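Local coordinates for protein 3',5'-nucleoside bisphosphate phosphatase (Chromobacterium violaceum, PDB 2YB1) that hydrolyses the 3'-phosphate of nucleoside 3',5'-bisphosphates, giving the nucleoside 5'-phosphate and orthophosphate with the help of three manganese ions per subunit, at residues W69-V74 with R194-R199; R204-F209 with D237-Y242; S172-V177 with Q210-Q215. All coordinates share one frame; numbering follows the deposited sequence.

Interaction 1 (W69-V74 with R194-R199). With PO4 (phosphate ion), chain F.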
loop_
_atom_site.group_PDB
_atom_site.type_symbol
_atom_site.label_atom_id
_atom_site.label_comp_id
_atom_site.label_asym_id
_atom_site.label_seq_id
_atom_site.Cartn_x
_atom_site.Cartn_y
_atom_site.Cartn_z
ATOM N N TRP A 69 -11.015 -6.325 -8.770
ATOM C CA TRP A 69 -12.141 -5.629 -9.375
ATOM C C TRP A 69 -12.166 -6.049 -10.843
ATOM O O TRP A 69 -11.300 -5.650 -11.633
ATOM C CB TRP A 69 -11.929 -4.115 -9.224
ATOM C CG TRP A 69 -13.009 -3.221 -9.803
ATOM C CD1 TRP A 69 -14.265 -3.003 -9.297
ATOM C CD2 TRP A 69 -12.896 -2.394 -10.962
ATOM N NE1 TRP A 69 -14.946 -2.104 -10.085
ATOM C CE2 TRP A 69 -14.126 -1.712 -11.112
ATOM C CE3 TRP A 69 -11.876 -2.167 -11.896
ATOM C CZ2 TRP A 69 -14.363 -0.817 -12.157
ATOM C CZ3 TRP A 69 -12.114 -1.265 -12.942
ATOM C CH2 TRP A 69 -13.352 -0.609 -13.060
ATOM N N GLY A 70 -13.153 -6.857 -11.216
ATOM C CA GLY A 70 -13.108 -7.495 -12.524
ATOM C C GLY A 70 -11.812 -8.279 -12.696
ATOM O O GLY A 70 -11.428 -9.059 -11.819
ATOM N N ARG A 71 -11.129 -8.074 -13.820
ATOM C CA ARG A 71 -9.866 -8.768 -14.091
ATOM C C ARG A 71 -8.669 -8.039 -13.477
ATOM O O ARG A 71 -7.521 -8.456 -13.650
ATOM C CB ARG A 71 -9.640 -8.905 -15.603
ATOM C CG ARG A 71 -9.026 -7.659 -16.244
ATOM C CD ARG A 71 -8.503 -7.927 -17.657
ATOM N NE ARG A 71 -7.296 -7.152 -17.950
ATOM C CZ ARG A 71 -7.276 -6.033 -18.669
ATOM N NH1 ARG A 71 -8.402 -5.546 -19.180
ATOM N NH2 ARG A 71 -6.130 -5.396 -18.883
ATOM N N HIS A 72 -8.938 -6.943 -12.775
ATOM C CA HIS A 72 -7.875 -6.078 -12.271
ATOM C C HIS A 72 -7.638 -6.288 -10.788
ATOM O O HIS A 72 -8.586 -6.460 -10.023
ATOM C CB HIS A 72 -8.234 -4.608 -12.502
ATOM C CG HIS A 72 -8.545 -4.279 -13.928
ATOM N ND1 HIS A 72 -7.580 -3.866 -14.824
ATOM C CD2 HIS A 72 -9.711 -4.306 -14.615
ATOM C CE1 HIS A 72 -8.139 -3.658 -16.002
ATOM N NE2 HIS A 72 -9.432 -3.915 -15.901
ATOM N N THR A 73 -6.370 -6.274 -10.389
ATOM C CA THR A 73 -6.022 -6.141 -8.982
ATOM C C THR A 73 -5.795 -4.660 -8.702
ATOM O O THR A 73 -4.964 -4.026 -9.352
ATOM C CB THR A 73 -4.728 -6.903 -8.639
ATOM O OG1 THR A 73 -4.901 -8.289 -8.940
ATOM C CG2 THR A 73 -4.404 -6.748 -7.164
ATOM N N VAL A 74 -6.555 -4.100 -7.765
ATOM C CA VAL A 74 -6.332 -2.719 -7.347
ATOM C C VAL A 74 -6.029 -2.686 -5.849
ATOM O O VAL A 74 -6.318 -3.642 -5.122
ATOM C CB VAL A 74 -7.527 -1.776 -7.687
ATOM C CG1 VAL A 74 -7.749 -1.702 -9.201
ATOM C CG2 VAL A 74 -8.779 -2.219 -6.981
ATOM N N ARG A 194 -0.639 3.110 -12.037
ATOM C CA ARG A 194 -0.078 1.776 -12.256
ATOM C C ARG A 194 -1.075 0.818 -12.911
ATOM O O ARG A 194 -0.682 -0.227 -13.416
ATOM C CB ARG A 194 0.403 1.150 -10.938
ATOM C CG ARG A 194 1.565 1.852 -10.275
ATOM C CD ARG A 194 2.712 0.872 -9.990
ATOM N NE ARG A 194 2.277 -0.384 -9.357
ATOM C CZ ARG A 194 2.551 -0.739 -8.100
ATOM N NH1 ARG A 194 3.258 0.071 -7.316
ATOM N NH2 ARG A 194 2.119 -1.907 -7.626
ATOM N N TYR A 195 -2.362 1.156 -12.887
ATOM C CA TYR A 195 -3.372 0.210 -13.353
ATOM C C TYR A 195 -3.458 0.220 -14.882
ATOM O O TYR A 195 -3.251 1.270 -15.510
ATOM C CB TYR A 195 -4.733 0.543 -12.733
ATOM C CG TYR A 195 -4.734 0.583 -11.214
ATOM C CD1 TYR A 195 -3.996 -0.330 -10.474
ATOM C CD2 TYR A 195 -5.473 1.541 -10.523
ATOM C CE1 TYR A 195 -3.989 -0.292 -9.092
ATOM C CE2 TYR A 195 -5.477 1.583 -9.132
ATOM C CZ TYR A 195 -4.734 0.658 -8.423
ATOM O OH TYR A 195 -4.715 0.688 -7.041
ATOM N N ASP A 196 -3.791 -0.914 -15.497
ATOM C CA ASP A 196 -3.859 -0.883 -16.948
ATOM C C ASP A 196 -5.306 -0.539 -17.288
ATOM O O ASP A 196 -6.145 -1.415 -17.540
ATOM C CB ASP A 196 -3.480 -2.268 -17.490
ATOM C CG ASP A 196 -3.627 -2.388 -19.016
ATOM O OD1 ASP A 196 -3.359 -1.409 -19.753
ATOM O OD2 ASP A 196 -3.997 -3.495 -19.474
ATOM N N MET A 197 -5.537 0.768 -17.416
ATOM C CA MET A 197 -6.875 1.324 -17.565
ATOM C C MET A 197 -6.759 2.655 -18.290
ATOM O O MET A 197 -5.882 3.460 -17.967
ATOM C CB MET A 197 -7.498 1.570 -16.183
ATOM C CG MET A 197 -7.715 0.312 -15.326
ATOM S SD MET A 197 -8.468 0.736 -13.738
ATOM C CE MET A 197 -8.488 -0.860 -12.917
ATOM N N GLY A 198 -7.679 2.917 -19.209
ATOM C CA GLY A 198 -7.739 4.198 -19.888
ATOM C C GLY A 198 -8.671 5.089 -19.094
ATOM O O GLY A 198 -9.108 4.708 -17.999
ATOM N N ARG A 199 -9.001 6.263 -19.622
ATOM C CA ARG A 199 -9.789 7.194 -18.819
ATOM C C ARG A 199 -11.195 6.675 -18.546
ATOM O O ARG A 199 -11.835 7.071 -17.576
ATOM C CB ARG A 199 -9.830 8.590 -19.443
ATOM C CG ARG A 199 -10.293 8.642 -20.883
ATOM C CD ARG A 199 -10.293 10.095 -21.351
ATOM N NE ARG A 199 -10.191 10.222 -22.800
ATOM C CZ ARG A 199 -11.235 10.373 -23.600
ATOM N NH1 ARG A 199 -12.458 10.405 -23.086
ATOM N NH2 ARG A 199 -11.059 10.484 -24.907
HETATM P P PO4 F . 2.528 -1.318 -3.655
HETATM O O1 PO4 F . 3.621 -0.948 -4.642
HETATM O O2 PO4 F . 3.153 -1.833 -2.396
HETATM O O3 PO4 F . 1.701 -0.094 -3.294
HETATM O O4 PO4 F . 1.638 -2.354 -4.295
HETATM O O HOH W 1 -7.595 -2.764 -19.485
HETATM O O HOH W 2 -5.059 -3.142 -13.980
#
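The methyl end of M197 is the hub of the apolar part of this contact. Its chain, extended beyond CG, carries CE over one face of the H72 imidazole, 3.8 Å from the ring centroid, a CH-pi contact made tip to tip. The same CE packs 3.6 Å from CZ3 of W69 and also touches CG1 of V74, while SD lies obliquely to the six-membered ring of W69, a Met-aromatic contact. That V74 methyl sits centrally over the Y195 ring, 3.9 Å from its centroid and only 8° off the normal, so the valine joins methionine and tyrosine into one cluster.

Charge pairs on the solvent side. NH2 of R71 forms a salt bridge of 2.9 Å with OD2 of D196, the oxygen lying at the guanidinium edge although the two planes stand 69° apart. R71 folds back so that CE1 of H72 lies over the centre of its guanidinium, while CG of R71 covers the imidazole face opposite the methionine; H72 is thus held between the two side chains.

Two waters supply the remaining polar links. One accepts from R71 NH1 and donates to the carbonyl O of D196; the other joins ND1 of H72, at 2.8 Å, to the backbone N of D196. Apart from the contact, R194 NH1 donates nearly straight (170°) to O1 of a phosphate ion, probably from the crystallisation liquor.

The type II' turn from W69 to H72 connects antiparallel strands 59-69 and 72-79, and the loop after strand 186-189 packs on it. W69 and H72 also lean on helix 199-211, where W69 NE1 bonds D208, while Y195 OH bonds the backbone N of H75, a manganese ligand in strand 72-79.

Interaction 2 (R204-F209 with D237-Y242); sequences RLILDF and DRHGLY
The segment 237-242 takes in the last turn of helix 226-239 and the start of strand 242-246, and its first contribution comes from H239. With CG anti to the carbonyl carbon (chi1 -60°), the imidazole extends to helix 199-211 and sets one face against I206. CG2 of I206 lies 3.9 Å from the ring centroid, 23° off the normal and shifted toward the rim on the CG side, a CH-pi contact. This methyl is anti to its own backbone N, with CB pointing toward segment 237-242. L207 reaches the other part of the same ring: its CD2 approaches CE1 of H239 obliquely at 3.7 Å. The polar edge of the imidazole is used as well, NE2 being hydrogen-bonded to E203 one turn earlier on helix 199-211, which also salt-bridges R238. The bond to E203 helps fix the ring's rotation; carboxylate and nearby R238 guanidinium would probably pull its ionisation in opposite senses.

G240, first to leave helical angles, has positive phi (69°) in a Schellman motif that brings L241 round to the same partner helix. CD1 of L241 rests on CG2 of I206 at 3.8 Å, so a single isoleucine methyl is shared by histidine and leucine. The other branch, CD2, comes to the edge of the F209 ring, 4.2 Å from CE2. At Y242 the chain enters the sheet, its backbone bonded to Q215 and I217.

I206 and F209 also pack on strand 186-189, so this cluster fills the layer between helix and sheet. Two neighbouring helices, each leading into one of the parallel strands 216-221 and 242-246, with side chains meeting above the strands, form the alpha/beta arrangement expected of the TIM-barrel-related PHP fold.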
loop_
_atom_site.group_PDB
_atom_site.type_symbol
_atom_site.label_atom_id
_atom_site.label_comp_id
_atom_site.label_asym_id
_atom_site.label_seq_id
_atom_site.Cartn_x
_atom_site.Cartn_y
_atom_site.Cartn_z
ATOM N N ARG A 204 -14.880 4.504 -14.369
ATOM C CA ARG A 204 -15.735 3.418 -13.891
ATOM C C ARG A 204 -15.302 2.964 -12.492
ATOM O O ARG A 204 -16.134 2.766 -11.597
ATOM C CB ARG A 204 -15.661 2.235 -14.868
ATOM C CG ARG A 204 -16.664 1.133 -14.597
ATOM C CD ARG A 204 -18.076 1.675 -14.741
ATOM N NE ARG A 204 -18.999 1.080 -13.778
ATOM C CZ ARG A 204 -19.998 1.737 -13.190
ATOM N NH1 ARG A 204 -20.214 3.023 -13.458
ATOM N NH2 ARG A 204 -20.785 1.100 -12.331
ATOM N N LEU A 205 -13.993 2.792 -12.313
ATOM C CA LEU A 205 -13.443 2.423 -11.011
ATOM C C LEU A 205 -13.792 3.463 -9.942
ATOM O O LEU A 205 -14.234 3.106 -8.846
ATOM C CB LEU A 205 -11.923 2.241 -11.095
ATOM C CG LEU A 205 -11.209 1.995 -9.762
ATOM C CD1 LEU A 205 -11.754 0.732 -9.044
ATOM C CD2 LEU A 205 -9.693 1.896 -9.967
ATOM N N ILE A 206 -13.587 4.742 -10.262
ATOM C CA ILE A 206 -13.944 5.838 -9.354
ATOM C C ILE A 206 -15.433 5.840 -8.971
ATOM O O ILE A 206 -15.776 5.952 -7.790
ATOM C CB ILE A 206 -13.552 7.218 -9.929
ATOM C CG1 ILE A 206 -12.015 7.361 -9.965
ATOM C CG2 ILE A 206 -14.200 8.346 -9.116
ATOM C CD1 ILE A 206 -11.536 8.624 -10.634
ATOM N N LEU A 207 -16.311 5.719 -9.963
ATOM C CA LEU A 207 -17.749 5.670 -9.697
ATOM C C LEU A 207 -18.129 4.503 -8.776
ATOM O O LEU A 207 -18.882 4.685 -7.821
ATOM C CB LEU A 207 -18.537 5.598 -11.007
ATOM C CG LEU A 207 -18.423 6.872 -11.848
ATOM C CD1 LEU A 207 -19.321 6.801 -13.076
ATOM C CD2 LEU A 207 -18.769 8.100 -10.990
ATOM N N ASP A 208 -17.601 3.314 -9.060
ATOM C CA ASP A 208 -17.814 2.149 -8.199
ATOM C C ASP A 208 -17.262 2.395 -6.782
ATOM O O ASP A 208 -17.882 2.049 -5.770
ATOM C CB ASP A 208 -17.111 0.924 -8.800
ATOM C CG ASP A 208 -17.859 0.330 -9.987
ATOM O OD1 ASP A 208 -18.849 0.940 -10.446
ATOM O OD2 ASP A 208 -17.455 -0.759 -10.450
ATOM N N PHE A 209 -16.067 2.978 -6.738
ATOM C CA PHE A 209 -15.358 3.297 -5.494
ATOM C C PHE A 209 -16.206 4.244 -4.631
ATOM O O PHE A 209 -16.474 3.984 -3.452
ATOM C CB PHE A 209 -13.994 3.908 -5.871
ATOM C CG PHE A 209 -13.203 4.446 -4.715
ATOM C CD1 PHE A 209 -12.595 3.582 -3.794
ATOM C CD2 PHE A 209 -12.999 5.810 -4.583
ATOM C CE1 PHE A 209 -11.836 4.085 -2.737
ATOM C CE2 PHE A 209 -12.236 6.324 -3.529
ATOM C CZ PHE A 209 -11.655 5.460 -2.607
ATOM N N ASP A 237 -10.718 15.948 -9.181
ATOM C CA ASP A 237 -11.528 17.162 -9.114
ATOM C C ASP A 237 -12.935 16.954 -9.690
ATOM O O ASP A 237 -13.914 17.456 -9.134
ATOM C CB ASP A 237 -10.830 18.339 -9.804
ATOM C CG ASP A 237 -11.580 19.639 -9.609
ATOM O OD1 ASP A 237 -11.634 20.118 -8.455
ATOM O OD2 ASP A 237 -12.131 20.170 -10.599
ATOM N N ARG A 238 -13.038 16.213 -10.794
ATOM C CA ARG A 238 -14.336 15.989 -11.438
ATOM C C ARG A 238 -15.283 15.221 -10.528
ATOM O O ARG A 238 -16.501 15.359 -10.622
ATOM C CB ARG A 238 -14.178 15.213 -12.746
ATOM C CG ARG A 238 -13.303 15.879 -13.785
ATOM C CD ARG A 238 -13.126 14.980 -15.007
ATOM N NE ARG A 238 -14.371 14.824 -15.758
ATOM C CZ ARG A 238 -15.250 13.844 -15.561
ATOM N NH1 ARG A 238 -15.024 12.926 -14.631
ATOM N NH2 ARG A 238 -16.355 13.782 -16.295
ATOM N N HIS A 239 -14.723 14.360 -9.688
ATOM C CA HIS A 239 -15.545 13.556 -8.788
ATOM C C HIS A 239 -15.599 14.042 -7.341
ATOM O O HIS A 239 -16.250 13.432 -6.497
ATOM C CB HIS A 239 -15.146 12.091 -8.904
ATOM C CG HIS A 239 -15.329 11.554 -10.286
ATOM N ND1 HIS A 239 -16.565 11.196 -10.782
ATOM C CD2 HIS A 239 -14.449 11.371 -11.298
ATOM C CE1 HIS A 239 -16.435 10.794 -12.035
ATOM N NE2 HIS A 239 -15.160 10.883 -12.370
ATOM N N GLY A 240 -14.912 15.140 -7.054
ATOM C CA GLY A 240 -14.876 15.659 -5.698
ATOM C C GLY A 240 -14.105 14.758 -4.750
ATOM O O GLY A 240 -14.421 14.694 -3.571
ATOM N N LEU A 241 -13.101 14.051 -5.264
ATOM C CA LEU A 241 -12.241 13.217 -4.408
ATOM C C LEU A 241 -11.132 14.038 -3.757
ATOM O O LEU A 241 -10.589 14.966 -4.370
ATOM C CB LEU A 241 -11.613 12.087 -5.223
ATOM C CG LEU A 241 -12.560 11.040 -5.812
ATOM C CD1 LEU A 241 -11.797 10.091 -6.725
ATOM C CD2 LEU A 241 -13.249 10.280 -4.688
ATOM N N TYR A 242 -10.785 13.675 -2.526
ATOM C CA TYR A 242 -9.654 14.271 -1.817
ATOM C C TYR A 242 -8.346 13.614 -2.247
ATOM O O TYR A 242 -8.303 12.410 -2.505
ATOM C CB TYR A 242 -9.850 14.132 -0.297
ATOM C CG TYR A 242 -11.048 14.931 0.164
ATOM C CD1 TYR A 242 -10.948 16.301 0.367
ATOM C CD2 TYR A 242 -12.287 14.326 0.349
ATOM C CE1 TYR A 242 -12.046 17.047 0.757
ATOM C CE2 TYR A 242 -13.399 15.066 0.748
ATOM C CZ TYR A 242 -13.266 16.430 0.949
ATOM O OH TYR A 242 -14.351 17.194 1.341
#

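Interaction 3 (S172-V177 with Q210-Q215)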
loop_
_atom_site.group_PDB
_atom_site.type_symbol
_atom_site.label_atom_id
_atom_site.label_comp_id
_atom_site.label_asym_id
_atom_site.label_seq_id
_atom_site.Cartn_x
_atom_site.Cartn_y
_atom_site.Cartn_z
ATOM N N SER A 172 -13.452 -7.810 -2.321
ATOM C CA SER A 172 -14.251 -7.012 -3.228
ATOM C C SER A 172 -13.985 -5.531 -2.936
ATOM O O SER A 172 -13.545 -5.162 -1.832
ATOM C CB SER A 172 -15.736 -7.332 -3.061
ATOM O OG SER A 172 -16.245 -6.743 -1.876
ATOM N N LEU A 173 -14.253 -4.681 -3.920
ATOM C CA LEU A 173 -14.129 -3.245 -3.731
ATOM C C LEU A 173 -15.068 -2.781 -2.611
ATOM O O LEU A 173 -14.675 -2.003 -1.740
ATOM C CB LEU A 173 -14.451 -2.510 -5.039
ATOM C CG LEU A 173 -14.289 -0.991 -5.058
ATOM C CD1 LEU A 173 -12.838 -0.637 -4.777
ATOM C CD2 LEU A 173 -14.730 -0.395 -6.404
ATOM N N GLU A 174 -16.308 -3.266 -2.634
ATOM C CA GLU A 174 -17.300 -2.882 -1.639
ATOM C C GLU A 174 -16.860 -3.260 -0.222
ATOM O O GLU A 174 -17.010 -2.474 0.720
ATOM C CB GLU A 174 -18.674 -3.490 -1.980
ATOM C CG GLU A 174 -19.304 -2.852 -3.221
ATOM C CD GLU A 174 -20.447 -3.667 -3.814
ATOM O OE1 GLU A 174 -20.313 -4.912 -3.900
ATOM O OE2 GLU A 174 -21.469 -3.051 -4.204
ATOM N N ASP A 175 -16.308 -4.458 -0.071
ATOM C CA ASP A 175 -15.812 -4.887 1.236
ATOM C C ASP A 175 -14.637 -4.044 1.720
ATOM O O ASP A 175 -14.631 -3.603 2.869
ATOM C CB ASP A 175 -15.439 -6.365 1.231
ATOM C CG ASP A 175 -16.643 -7.270 1.429
ATOM O OD1 ASP A 175 -17.711 -6.762 1.833
ATOM O OD2 ASP A 175 -16.512 -8.484 1.199
ATOM N N ALA A 176 -13.647 -3.815 0.857
ATOM C CA ALA A 176 -12.460 -3.066 1.276
ATOM C C ALA A 176 -12.805 -1.655 1.753
ATOM O O ALA A 176 -12.382 -1.241 2.839
ATOM C CB ALA A 176 -11.418 -3.019 0.170
ATOM N N VAL A 177 -13.573 -0.925 0.944
ATOM C CA VAL A 177 -13.992 0.432 1.299
ATOM C C VAL A 177 -14.860 0.456 2.567
ATOM O O VAL A 177 -14.637 1.277 3.452
ATOM C CB VAL A 177 -14.747 1.128 0.139
ATOM C CG1 VAL A 177 -15.290 2.470 0.590
ATOM C CG2 VAL A 177 -13.821 1.292 -1.068
ATOM N N GLN A 210 -16.639 5.342 -5.227
ATOM C CA GLN A 210 -17.524 6.280 -4.542
ATOM C C GLN A 210 -18.844 5.653 -4.076
ATOM O O GLN A 210 -19.255 5.857 -2.929
ATOM C CB GLN A 210 -17.793 7.492 -5.425
ATOM C CG GLN A 210 -16.601 8.428 -5.528
ATOM C CD GLN A 210 -16.943 9.703 -6.270
ATOM O OE1 GLN A 210 -17.260 9.668 -7.459
ATOM N NE2 GLN A 210 -16.884 10.838 -5.571
ATOM N N ALA A 211 -19.497 4.890 -4.955
ATOM C CA ALA A 211 -20.730 4.191 -4.579
ATOM C C ALA A 211 -20.539 3.357 -3.314
ATOM O O ALA A 211 -21.450 3.230 -2.491
ATOM C CB ALA A 211 -21.241 3.319 -5.737
ATOM N N ALA A 212 -19.341 2.796 -3.155
ATOM C CA ALA A 212 -19.045 1.940 -2.010
ATOM C C ALA A 212 -18.652 2.748 -0.775
ATOM O O ALA A 212 -18.490 2.191 0.308
ATOM C CB ALA A 212 -17.948 0.931 -2.367
ATOM N N GLY A 213 -18.537 4.064 -0.935
ATOM C CA GLY A 213 -18.155 4.951 0.154
ATOM C C GLY A 213 -16.753 5.551 0.088
ATOM O O GLY A 213 -16.329 6.196 1.037
ATOM N N GLY A 214 -16.052 5.361 -1.027
ATOM C CA GLY A 214 -14.704 5.894 -1.213
ATOM C C GLY A 214 -14.596 7.395 -1.455
ATOM O O GLY A 214 -15.349 7.965 -2.243
ATOM N N GLN A 215 -13.717 8.044 -0.693
ATOM C CA GLN A 215 -13.485 9.489 -0.782
ATOM C C GLN A 215 -12.146 10.044 -1.303
ATOM O O GLN A 215 -12.001 11.256 -1.423
ATOM C CB GLN A 215 -13.830 10.120 0.567
ATOM C CG GLN A 215 -15.253 9.773 0.993
ATOM C CD GLN A 215 -15.473 9.918 2.486
ATOM O OE1 GLN A 215 -14.716 9.369 3.303
ATOM N NE2 GLN A 215 -16.526 10.650 2.852
HETATM O O HOH W 3 -19.177 -0.556 0.782
#
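V177 lays its CG1 methyl over the backbone of A212-G214, where helix 199-211 gives way to the chain leading to strand 216-221. CG1 is anti to the backbone N (chi1 174°) and comes 3.2 Å from the carbonyl O of A212, a tight approach, and 3.4 Å from N of G214. The methyl of A212 fits against the flank of helix 173-182, with its CB 3.9 Å from CA of E174 and 4.1 Å from CB of V177; CG of E174 borders that CB at 4.1 Å.

G213, the first residue past helix 199-211 to leave helical angles, has positive phi (108°) in a Schellman motif. Glycine at this phi lets V177 CG1 come to 3.4 Å from C of G213. Helix 173-182 starts beside this end, S172 OG accepting from D175 N at 2.9 Å as its N-cap.

One water donates to E174 O and to A212 O, 2.9 Å from each, bridging the two backbones. With methyl and methylene groups against backbone, and the E174 side chain touching only through CG, the contact rests mainly on close apolar fit, aided by this one solvent bridge.

Overall arrangement
Helix 199-211 connects all three contacts. Interactions 2 and 3, with centres 11 Å apart, occupy successive parts of it: F209 O to G214 N (2.8 Å) and Q210 NE2 to H239 O (2.8 Å) run between them. Interaction 1, centred 14 Å from interaction 2, joins it through W69 NE1 and D208 OD2 at 2.9 Å, and CD2 of L173 packs against both W69 and D208, bringing in interaction 3. Interaction 1 lies nearest the active site, with the Y195 side chain about 6 Å from a manganese ion and that of T73 about 6 Å from AMP. The nearest side chains of the other two stay about 13 Å from the metal.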